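Local atomic coordinates of gram-negative insecticidal protein (Chromobacterium piscinae, PDB entry 6FBM), a protein that acts as an insecticidal toxin, joining a MACPF region to a beta-tripod region, and probably perforates membranes as other MACPF proteins do. Residues Thr111-Leu116 with Gln525-Met529. Sequence-based numbering, arbitrary orientation.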
ATOM      1  N   THR A 111      40.786  10.151  -6.829  1.00 19.21           N
ATOM      2  CA  THR A 111      41.821  11.042  -6.408  1.00 19.46           C
ATOM      3  C   THR A 111      43.115  10.825  -7.243  1.00 19.70           C
ATOM      4  O   THR A 111      43.812  11.772  -7.564  1.00 18.83           O
ATOM      5  CB  THR A 111      42.058  10.914  -4.883  1.00 19.20           C
ATOM      6  OG1 THR A 111      42.823  12.054  -4.451  1.00 19.66           O
ATOM      7  CG2 THR A 111      42.757   9.603  -4.510  1.00 18.35           C
ATOM      8  N   THR A 112      43.400   9.590  -7.629  1.00 20.42           N
ATOM      9  CA  THR A 112      44.532   9.317  -8.511  1.00 21.88           C
ATOM     10  C   THR A 112      44.419  10.088  -9.862  1.00 20.43           C
ATOM     11  O   THR A 112      45.340  10.821 -10.251  1.00 19.69           O
ATOM     12  CB  THR A 112      44.689   7.782  -8.732  1.00 24.78           C
ATOM     13  OG1 THR A 112      45.064   7.153  -7.497  1.00 24.52           O
ATOM     14  CG2 THR A 112      45.788   7.474  -9.767  1.00 25.74           C
ATOM     15  N   ASP A 113      43.274   9.945 -10.534  1.00 19.38           N
ATOM     16  CA  ASP A 113      43.034  10.613 -11.819  1.00 18.67           C
ATOM     17  C   ASP A 113      43.089  12.115 -11.709  1.00 19.12           C
ATOM     18  O   ASP A 113      43.514  12.787 -12.640  1.00 19.18           O
ATOM     19  CB  ASP A 113      41.688  10.190 -12.425  1.00 18.23           C
ATOM     20  CG  ASP A 113      41.684   8.745 -12.900  1.00 18.58           C
ATOM     21  OD1 ASP A 113      42.734   8.201 -13.198  1.00 20.08           O
ATOM     22  OD2 ASP A 113      40.628   8.121 -12.985  1.00 20.31           O
ATOM     23  N   GLN A 114      42.649  12.657 -10.582  1.00 19.18           N
ATOM     24  CA  GLN A 114      42.718  14.092 -10.369  1.00 19.32           C
ATOM     25  C   GLN A 114      44.156  14.581 -10.409  1.00 18.91           C
ATOM     26  O   GLN A 114      44.450  15.624 -10.979  1.00 19.46           O
ATOM     27  CB  GLN A 114      42.083  14.462  -9.027  1.00 20.17           C
ATOM     28  CG  GLN A 114      40.573  14.345  -8.978  1.00 19.71           C
ATOM     29  CD  GLN A 114      40.035  14.526  -7.578  1.00 20.18           C
ATOM     30  OE1 GLN A 114      39.382  13.629  -7.026  1.00 21.38           O
ATOM     31  NE2 GLN A 114      40.306  15.687  -6.983  1.00 19.23           N
ATOM     32  N   GLN A 115      45.037  13.812  -9.794  1.00 19.06           N
ATOM     33  CA  GLN A 115      46.433  14.185  -9.665  1.00 20.09           C
ATOM     34  C   GLN A 115      47.260  13.785 -10.897  1.00 19.24           C
ATOM     35  O   GLN A 115      48.241  14.443 -11.216  1.00 21.00           O
ATOM     36  CB  GLN A 115      47.030  13.546  -8.419  1.00 20.30           C
ATOM     37  CG  GLN A 115      46.318  13.878  -7.133  1.00 20.72           C
ATOM     38  CD  GLN A 115      47.050  13.286  -5.926  1.00 21.97           C
ATOM     39  OE1 GLN A 115      47.908  13.938  -5.303  1.00 23.60           O
ATOM     40  NE2 GLN A 115      46.681  12.067  -5.556  1.00 23.34           N
ATOM     41  N   LEU A 116      46.885  12.702 -11.571  1.00 17.02           N
ATOM     42  CA  LEU A 116      47.571  12.343 -12.804  1.00 16.19           C
ATOM     43  C   LEU A 116      47.483  13.427 -13.869  1.00 15.44           C
ATOM     44  O   LEU A 116      46.559  14.242 -13.901  1.00 16.26           O
ATOM     45  CB  LEU A 116      47.065  11.015 -13.371  1.00 15.44           C
ATOM     46  CG  LEU A 116      47.540   9.796 -12.587  1.00 15.77           C
ATOM     47  CD1 LEU A 116      46.971   8.531 -13.228  1.00 15.51           C
ATOM     48  CD2 LEU A 116      49.091   9.765 -12.547  1.00 15.61           C
ATOM     49  N   GLN A 525      54.723  11.956  -1.722  1.00 37.63           N
ATOM     50  CA  GLN A 525      54.032  13.219  -1.420  1.00 38.91           C
ATOM     51  C   GLN A 525      52.632  13.366  -2.107  1.00 38.31           C
ATOM     52  O   GLN A 525      52.124  14.498  -2.229  1.00 37.24           O
ATOM     53  CB  GLN A 525      54.904  14.402  -1.819  1.00 40.96           C
ATOM     54  CG  GLN A 525      56.352  14.317  -1.380  1.00 45.59           C
ATOM     55  CD  GLN A 525      57.076  15.634  -1.668  1.00 49.02           C
ATOM     56  OE1 GLN A 525      57.898  15.755  -2.603  1.00 51.95           O
ATOM     57  NE2 GLN A 525      56.782  16.645  -0.855  1.00 49.74           N
ATOM     58  N   HIS A 526      52.046  12.257  -2.576  1.00 35.84           N
ATOM     59  CA  HIS A 526      50.729  12.270  -3.227  1.00 36.83           C
ATOM     60  C   HIS A 526      49.879  11.190  -2.552  1.00 43.03           C
ATOM     61  O   HIS A 526      50.235  10.014  -2.560  1.00 38.86           O
ATOM     62  CB  HIS A 526      50.823  12.000  -4.748  1.00 34.08           C
ATOM     63  CG  HIS A 526      51.350  13.155  -5.553  1.00 30.94           C
ATOM     64  ND1 HIS A 526      50.543  14.161  -6.033  1.00 31.66           N
ATOM     65  CD2 HIS A 526      52.596  13.438  -5.999  1.00 30.05           C
ATOM     66  CE1 HIS A 526      51.292  15.029  -6.698  1.00 30.66           C
ATOM     67  NE2 HIS A 526      52.538  14.615  -6.689  1.00 29.68           N
ATOM     68  N   GLN A 527      48.748  11.617  -1.984  1.00 51.46           N
ATOM     69  CA  GLN A 527      47.960  10.721  -1.118  1.00 56.95           C
ATOM     70  C   GLN A 527      47.162   9.741  -1.972  1.00 55.27           C
ATOM     71  O   GLN A 527      46.593  10.129  -2.994  1.00 55.44           O
ATOM     72  CB  GLN A 527      47.116  11.495  -0.081  1.00 66.08           C
ATOM     73  CG  GLN A 527      45.844  12.209  -0.551  1.00 74.73           C
ATOM     74  CD  GLN A 527      46.064  13.733  -0.717  1.00 80.73           C
ATOM     75  OE1 GLN A 527      47.047  14.153  -1.340  1.00 88.31           O
ATOM     76  NE2 GLN A 527      45.147  14.563  -0.170  1.00 74.29           N
ATOM     77  N   GLY A 528      47.191   8.461  -1.591  1.00 57.05           N
ATOM     78  CA  GLY A 528      46.395   7.415  -2.233  1.00 58.67           C
ATOM     79  C   GLY A 528      46.906   6.929  -3.578  1.00 59.46           C
ATOM     80  O   GLY A 528      46.104   6.721  -4.504  1.00 58.68           O
ATOM     81  N   MET A 529      48.230   6.730  -3.677  1.00 60.44           N
ATOM     82  CA  MET A 529      48.867   6.269  -4.919  1.00 61.54           C
ATOM     83  C   MET A 529      49.911   5.171  -4.659  1.00 63.00           C
ATOM     84  O   MET A 529      49.531   4.036  -4.350  1.00 64.58           O
ATOM     85  CB  MET A 529      49.457   7.474  -5.687  1.00 58.86           C
ATOM     86  CG  MET A 529      48.399   8.468  -6.182  1.00 56.50           C
ATOM     87  SD  MET A 529      48.897   9.728  -7.430  1.00 48.77           S
ATOM     88  CE  MET A 529      49.724   8.756  -8.710  1.00 51.67           C
TER
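At the edge of the His526 imidazole, in its plane, lies OE1 of Gln115, 2.7 Å from His526 ND1, and the N-H points almost straight at it (162°). The amide and ring planes are 54° apart, and ND1 stands well above the carbonyl plane of Gln115, off its lone-pair directions. Glutamine suits this place because its other end can donate: NE2 of Gln115 gives a hydrogen bond to the backbone O of Gln527 at 3.2 Å, more bent than the first. Bonds at both ends of the amide fix its rotation, and the extended chain beyond CG carries it from the helix to the loop. The contact thus ties helix 111-115 of the MACPF region to the tail that follows helix 516-524, near the C-terminal end of the toxin, while Pro312 touches both Gln115 and His526. Met529 crosses the Gln115 side chain at a slant, with its SD 3.7 Å from Gln115 NE2. A turn at chi3 (50°) carries Met529 CE to within 4.0 Å of Leu116 CD2, an apolar contact that the flexible, unbranched methionine chain can reach. Gly528 takes a positive phi, which glycine tolerates readily, and its O comes within 3.2 Å of Thr112 OG1.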